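Local coordinates for protein transcriptional regulator, IclR family (Ruegeria sp. TM1040, PDB 3R4K) that is a putative transcriptional regulator that probably binds DNA through a helix-turn-helix domain and may sense a small effector through its C-terminal domain, at residues 83-86 and 87-91; 222-225 and 226-229. All coordinates share one frame; numbering follows the deposited sequence.

Interaction 1: 83-86 and 87-91; sequences SRRV and LRELS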
ATOM      1  N   SER A  83      15.238  -1.610   3.961  1.00 36.28           N
ATOM      2  CA  SER A  83      16.484  -1.905   3.266  1.00 35.67           C
ATOM      3  C   SER A  83      17.716  -1.804   4.178  1.00 38.06           C
ATOM      4  O   SER A  83      18.687  -2.521   3.944  1.00 37.77           O
ATOM      5  CB  SER A  83      16.654  -0.972   2.071  1.00 37.08           C
ATOM      6  OG  SER A  83      17.130   0.306   2.462  1.00 38.79           O
ATOM      7  N   ARG A  84      17.681  -0.923   5.194  1.00 33.60           N
ATOM      8  CA  ARG A  84      18.817  -0.669   6.084  1.00 34.41           C
ATOM      9  C   ARG A  84      19.457  -1.947   6.617  1.00 38.71           C
ATOM     10  O   ARG A  84      20.664  -2.090   6.463  1.00 38.50           O
ATOM     11  CB  ARG A  84      18.469   0.277   7.257  1.00 34.65           C
ATOM     12  CG  ARG A  84      17.906   1.646   6.854  1.00 46.08           C
ATOM     13  CD  ARG A  84      18.855   2.559   6.087  1.00 53.44           C
ATOM     14  NE  ARG A  84      18.120   3.688   5.502  1.00 64.83           N
ATOM     15  CZ  ARG A  84      18.608   4.538   4.602  1.00 75.33           C
ATOM     16  NH1 ARG A  84      19.857   4.416   4.171  1.00 55.30           N
ATOM     17  NH2 ARG A  84      17.845   5.508   4.117  1.00 68.55           N
ATOM     18  N   ARG A  85      18.677  -2.881   7.199  1.00 36.24           N
ATOM     19  CA  ARG A  85      19.213  -4.129   7.759  1.00 36.75           C
ATOM     20  C   ARG A  85      19.684  -5.092   6.656  1.00 39.42           C
ATOM     21  O   ARG A  85      20.710  -5.750   6.820  1.00 40.51           O
ATOM     22  CB  ARG A  85      18.175  -4.810   8.662  1.00 38.12           C
ATOM     23  CG  ARG A  85      18.669  -6.089   9.324  1.00 51.97           C
ATOM     24  CD  ARG A  85      17.558  -6.810  10.066  1.00 66.05           C
ATOM     25  NE  ARG A  85      17.938  -8.180  10.417  1.00 83.78           N
ATOM     26  CZ  ARG A  85      17.821  -8.714  11.632  1.00103.67           C
ATOM     27  NH1 ARG A  85      17.345  -7.992  12.643  1.00 90.94           N
ATOM     28  NH2 ARG A  85      18.186  -9.971  11.848  1.00 94.87           N
ATOM     29  N   VAL A  86      18.943  -5.161   5.543  1.00 34.12           N
ATOM     30  CA  VAL A  86      19.245  -6.023   4.397  1.00 33.23           C
ATOM     31  C   VAL A  86      20.591  -5.638   3.790  1.00 36.45           C
ATOM     32  O   VAL A  86      21.455  -6.510   3.627  1.00 39.55           O
ATOM     33  CB  VAL A  86      18.096  -5.944   3.353  1.00 35.75           C
ATOM     34  CG1 VAL A  86      18.469  -6.650   2.041  1.00 36.51           C
ATOM     35  CG2 VAL A  86      16.817  -6.528   3.936  1.00 34.96           C
ATOM     36  N   LEU A  87      20.773  -4.333   3.494  1.00 28.60           N
ATOM     37  CA  LEU A  87      21.982  -3.789   2.895  1.00 27.72           C
ATOM     38  C   LEU A  87      23.194  -4.008   3.807  1.00 33.99           C
ATOM     39  O   LEU A  87      24.230  -4.476   3.313  1.00 36.71           O
ATOM     40  CB  LEU A  87      21.802  -2.290   2.547  1.00 25.78           C
ATOM     41  CG  LEU A  87      20.859  -1.970   1.372  1.00 27.09           C
ATOM     42  CD1 LEU A  87      20.518  -0.497   1.348  1.00 26.28           C
ATOM     43  CD2 LEU A  87      21.477  -2.350   0.064  1.00 23.74           C
ATOM     44  N   ARG A  88      23.055  -3.703   5.122  1.00 28.52           N
ATOM     45  CA  ARG A  88      24.065  -3.895   6.172  1.00 30.54           C
ATOM     46  C   ARG A  88      24.566  -5.339   6.195  1.00 37.96           C
ATOM     47  O   ARG A  88      25.780  -5.576   6.164  1.00 40.32           O
ATOM     48  CB  ARG A  88      23.439  -3.565   7.545  1.00 34.88           C
ATOM     49  CG  ARG A  88      24.350  -2.916   8.577  1.00 49.38           C
ATOM     50  CD  ARG A  88      23.701  -2.915   9.957  1.00 62.97           C
ATOM     51  NE  ARG A  88      22.451  -2.142  10.024  1.00 70.83           N
ATOM     52  CZ  ARG A  88      21.282  -2.633  10.435  1.00 75.26           C
ATOM     53  NH1 ARG A  88      21.180  -3.905  10.803  1.00 60.96           N
ATOM     54  NH2 ARG A  88      20.207  -1.853  10.478  1.00 48.93           N
ATOM     55  N   GLU A  89      23.618  -6.305   6.249  1.00 34.53           N
ATOM     56  CA  GLU A  89      23.907  -7.737   6.317  1.00 35.29           C
ATOM     57  C   GLU A  89      24.552  -8.246   5.041  1.00 36.80           C
ATOM     58  O   GLU A  89      25.541  -8.964   5.130  1.00 38.08           O
ATOM     59  CB  GLU A  89      22.644  -8.539   6.645  1.00 37.19           C
ATOM     60  CG  GLU A  89      22.243  -8.429   8.108  1.00 50.07           C
ATOM     61  CD  GLU A  89      20.956  -9.107   8.524  1.00 68.68           C
ATOM     62  OE1 GLU A  89      20.177  -9.548   7.646  1.00 71.70           O
ATOM     63  OE2 GLU A  89      20.731  -9.186   9.752  1.00 56.77           O
ATOM     64  N   LEU A  90      24.047  -7.837   3.862  1.00 31.15           N
ATOM     65  CA  LEU A  90      24.617  -8.248   2.576  1.00 31.38           C
ATOM     66  C   LEU A  90      26.046  -7.707   2.393  1.00 37.25           C
ATOM     67  O   LEU A  90      26.913  -8.435   1.896  1.00 35.91           O
ATOM     68  CB  LEU A  90      23.712  -7.815   1.408  1.00 29.72           C
ATOM     69  CG  LEU A  90      24.033  -8.406   0.034  1.00 35.58           C
ATOM     70  CD1 LEU A  90      24.113  -9.929   0.064  1.00 37.28           C
ATOM     71  CD2 LEU A  90      23.040  -7.935  -0.994  1.00 37.34           C
ATOM     72  N   SER A  91      26.296  -6.452   2.834  1.00 36.66           N
ATOM     73  CA  SER A  91      27.634  -5.847   2.757  1.00 38.07           C
ATOM     74  C   SER A  91      28.608  -6.592   3.639  1.00 44.74           C
ATOM     75  O   SER A  91      29.761  -6.732   3.268  1.00 46.48           O
ATOM     76  CB  SER A  91      27.605  -4.375   3.150  1.00 40.53           C
ATOM     77  OG  SER A  91      27.179  -3.586   2.056  1.00 53.15           O
TER
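Arg85 and Glu89 form a salt bridge one turn apart on helix 79-94, an amphipathic helix that lies against the antiparallel sheet of the GAF-like C-terminal domain of this IclR regulator. The i to i+4 spacing brings the two chains up the same flank. With CG anti to the backbone N (chi1 -178°) and the chain extended as far as NE, Arg85 presents the inner nitrogen of its guanidinium, and NE lies 3.0 Å from Glu89 OE2. The carboxylate does not lie flat against its partner: the two planes stand 80° apart. Of its two oxygens OE2 alone comes close, Glu89 OE1 lying 3.8 Å from Arg85 NE, and the pair is not a side-on, two-bond clasp. Arg88 behaves differently. Its chain bends at chi3 (-62°) and folds back along the helix, laying one guanidinium face over the backbone of the preceding turn, where CZ comes within 3.7 Å of Arg85 CA. Its NH1 also rests 3.6 Å from Arg85 CG, a contact with the aliphatic part of that chain, while the two like charges stay farther apart.

The flank facing the sheet is mostly apolar. Val86 and Leu90 turn to helix 225-245, meeting Ala238, and Leu87 reaches Leu214 of strand 210-219 and Ala114 of strand 107-114. Backbone bonds set the spacing of all these groups, among them Leu87 N to Ser83 O at 2.8 Å and Leu90 N to Val86 O at 2.9 Å. Buried Ser83 bonds through OG to Leu80 O and to Ser112 OG on the neighbouring strand; the same oxygen is touched from the next turn by Leu87 CD1, 3.7 Å away.

Interaction 2: 222-225 and 226-229; sequences RMTP and DQKR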
ATOM      1  N   ARG A 222      38.766  -7.658  -7.120  1.00 45.93           N
ATOM      2  CA  ARG A 222      38.320  -8.510  -6.014  1.00 45.43           C
ATOM      3  C   ARG A 222      37.278  -9.563  -6.436  1.00 51.51           C
ATOM      4  O   ARG A 222      36.763 -10.300  -5.581  1.00 51.15           O
ATOM      5  CB  ARG A 222      37.752  -7.646  -4.888  1.00 38.84           C
ATOM      6  CG  ARG A 222      38.830  -7.140  -3.960  1.00 41.57           C
ATOM      7  CD  ARG A 222      38.359  -7.031  -2.522  1.00 33.34           C
ATOM      8  NE  ARG A 222      37.225  -6.110  -2.381  1.00 35.68           N
ATOM      9  CZ  ARG A 222      37.327  -4.815  -2.105  1.00 44.84           C
ATOM     10  NH1 ARG A 222      38.523  -4.253  -1.943  1.00 32.86           N
ATOM     11  NH2 ARG A 222      36.235  -4.070  -1.981  1.00 29.80           N
HETATM   12  N   MSE A 223      36.966  -9.636  -7.740  1.00 49.05           N
HETATM   13  CA  MSE A 223      36.001 -10.605  -8.241  1.00 49.54           C
HETATM   14  C   MSE A 223      36.708 -11.953  -8.466  1.00 57.50           C
HETATM   15  O   MSE A 223      36.968 -12.359  -9.601  1.00 59.01           O
HETATM   16  CB  MSE A 223      35.324 -10.085  -9.512  1.00 51.21           C
HETATM   17  CG  MSE A 223      34.021 -10.822  -9.827  1.00 58.33           C
HETATM   18 SE   MSE A 223      32.781 -10.981  -8.311  0.75 62.87          SE
HETATM   19  CE  MSE A 223      32.556  -9.165  -7.967  1.00 54.93           C
ATOM     20  N   THR A 224      37.047 -12.616  -7.351  1.00 55.85           N
ATOM     21  CA  THR A 224      37.750 -13.900  -7.302  1.00 59.76           C
ATOM     22  C   THR A 224      36.792 -15.040  -7.590  1.00 67.98           C
ATOM     23  O   THR A 224      35.576 -14.843  -7.460  1.00 65.38           O
ATOM     24  CB  THR A 224      38.408 -14.115  -5.910  1.00 65.49           C
ATOM     25  OG1 THR A 224      37.403 -14.182  -4.893  1.00 60.80           O
ATOM     26  CG2 THR A 224      39.469 -13.075  -5.578  1.00 62.32           C
ATOM     27  N   PRO A 225      37.306 -16.268  -7.890  1.00 69.91           N
ATOM     28  CA  PRO A 225      36.401 -17.414  -8.093  1.00 71.86           C
ATOM     29  C   PRO A 225      35.450 -17.635  -6.914  1.00 74.27           C
ATOM     30  O   PRO A 225      34.272 -17.895  -7.131  1.00 72.76           O
ATOM     31  CB  PRO A 225      37.369 -18.591  -8.252  1.00 78.54           C
ATOM     32  CG  PRO A 225      38.618 -17.980  -8.765  1.00 83.37           C
ATOM     33  CD  PRO A 225      38.721 -16.670  -8.064  1.00 74.53           C
ATOM     34  N   ASP A 226      35.950 -17.470  -5.672  1.00 71.83           N
ATOM     35  CA  ASP A 226      35.147 -17.629  -4.459  1.00 70.80           C
ATOM     36  C   ASP A 226      34.054 -16.575  -4.364  1.00 69.42           C
ATOM     37  O   ASP A 226      32.926 -16.931  -4.034  1.00 70.97           O
ATOM     38  CB  ASP A 226      36.023 -17.604  -3.194  1.00 73.99           C
ATOM     39  CG  ASP A 226      35.665 -18.734  -2.238  1.00 90.59           C
ATOM     40  OD1 ASP A 226      34.467 -18.851  -1.875  1.00 89.31           O
ATOM     41  OD2 ASP A 226      36.586 -19.525  -1.865  1.00101.36           O
ATOM     42  N   GLN A 227      34.370 -15.295  -4.680  1.00 60.15           N
ATOM     43  CA  GLN A 227      33.397 -14.196  -4.660  1.00 54.18           C
ATOM     44  C   GLN A 227      32.332 -14.384  -5.757  1.00 58.28           C
ATOM     45  O   GLN A 227      31.147 -14.149  -5.495  1.00 57.40           O
ATOM     46  CB  GLN A 227      34.078 -12.827  -4.795  1.00 51.98           C
ATOM     47  CG  GLN A 227      34.820 -12.387  -3.544  1.00 54.28           C
ATOM     48  CD  GLN A 227      33.905 -12.095  -2.370  1.00 69.70           C
ATOM     49  OE1 GLN A 227      33.721 -12.918  -1.476  1.00 62.62           O
ATOM     50  NE2 GLN A 227      33.329 -10.905  -2.321  1.00 67.94           N
ATOM     51  N   LYS A 228      32.739 -14.854  -6.954  1.00 55.48           N
ATOM     52  CA  LYS A 228      31.838 -15.114  -8.074  1.00 55.60           C
ATOM     53  C   LYS A 228      30.800 -16.171  -7.710  1.00 62.90           C
ATOM     54  O   LYS A 228      29.705 -16.170  -8.264  1.00 62.04           O
ATOM     55  CB  LYS A 228      32.627 -15.583  -9.299  1.00 61.20           C
ATOM     56  CG  LYS A 228      33.240 -14.479 -10.134  1.00 67.27           C
ATOM     57  CD  LYS A 228      34.023 -15.075 -11.293  1.00 73.30           C
ATOM     58  CE  LYS A 228      34.718 -14.047 -12.130  1.00 82.85           C
ATOM     59  NZ  LYS A 228      35.580 -14.687 -13.158  1.00 95.28           N
ATOM     60  N   ARG A 229      31.121 -17.049  -6.761  1.00 62.08           N
ATOM     61  CA  ARG A 229      30.214 -18.110  -6.374  1.00 63.25           C
ATOM     62  C   ARG A 229      29.473 -17.827  -5.046  1.00 65.54           C
ATOM     63  O   ARG A 229      28.430 -18.438  -4.807  1.00 66.54           O
ATOM     64  CB  ARG A 229      30.975 -19.434  -6.326  1.00 67.43           C
ATOM     65  CG  ARG A 229      31.183 -20.038  -7.734  1.00 80.18           C
ATOM     66  CD  ARG A 229      32.600 -20.526  -8.056  1.00 90.40           C
ATOM     67  NE  ARG A 229      33.338 -21.018  -6.887  1.00 94.08           N
ATOM     68  CZ  ARG A 229      34.620 -21.362  -6.897  1.00111.90           C
ATOM     69  NH1 ARG A 229      35.328 -21.287  -8.017  1.00105.53           N
ATOM     70  NH2 ARG A 229      35.205 -21.790  -5.788  1.00 99.44           N
TER
HETATM   71  O   HOH W   1      34.022  -9.338  -4.583  1.00 51.92           O
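A guanidinium laid over a carbonyl oxygen without a hydrogen bond from its NE is the odd feature here: one face of Arg229 sits above Pro225 O, the oxygen 3.1 Å from the plane and offset toward its rim. The Arg229 chain curls back over the first turn, and NH1 ends 3.4 Å from Pro225 CB. The same carbonyl receives a weak bond from Arg229 N.

Around Thr224 the contacts are more regular. Its OG1 accepts from Gln227 N at 3.2 Å, and its carbonyl oxygen takes Lys228 N at 2.9 Å, the donor lying nearly in line with the C=O bond. This is an N-cap: Thr224 stands right before helix 225-245, the C-terminal helix of the GAF-like domain, and its hydroxyl engages a backbone N-H of the first turn. The torsion that sets OG1 between the backbone N and the carbonyl carbon (chi1 63°) turns it toward that N-H. A valine in its place would probably leave Gln227 N without its capping acceptor and so weaken the start of the helix.

Gln227 also touches Thr224 OG1 with its CG, at 3.4 Å, and the same CG lies against Arg222 O. The bend at chi2 (-67°) then carries the amide away from the incoming chain, toward Thr94 at the end of helix 79-94, where NE2 bonds to the carbonyl oxygen. NE2 also donates to a water that in turn donates to Arg222 O. Arg222 itself reaches Glu96 in a salt bridge. On another side of the turn the Lys228 chain crosses selenomethionine Met223, CG to CG 3.8 Å apart, while Met223 also touches His197 and His199 of strand 196-204.

In the fold
Both interactions are short-range contacts within the C-terminal domain, yet they illustrate two tasks of helical side chains. Interaction 1 lies in the middle of helix 79-94 and is partly buried: apolar residues meet the sheet and helix 225-245, while a charged flank carries a salt bridge. Interaction 2 is a surface contact at the start of helix 225-245, where a hydroxyl caps a first-turn N-H and a water ties a side-chain amide to the incoming chain, beside the regular backbone bonds. Their centres are about 20 Å apart and their nearest atoms about 8 Å, so they do not touch. Interaction 1 nevertheless packs against the helix that interaction 2 begins, and polar groups of interaction 2 return to the far end of helix 79-94.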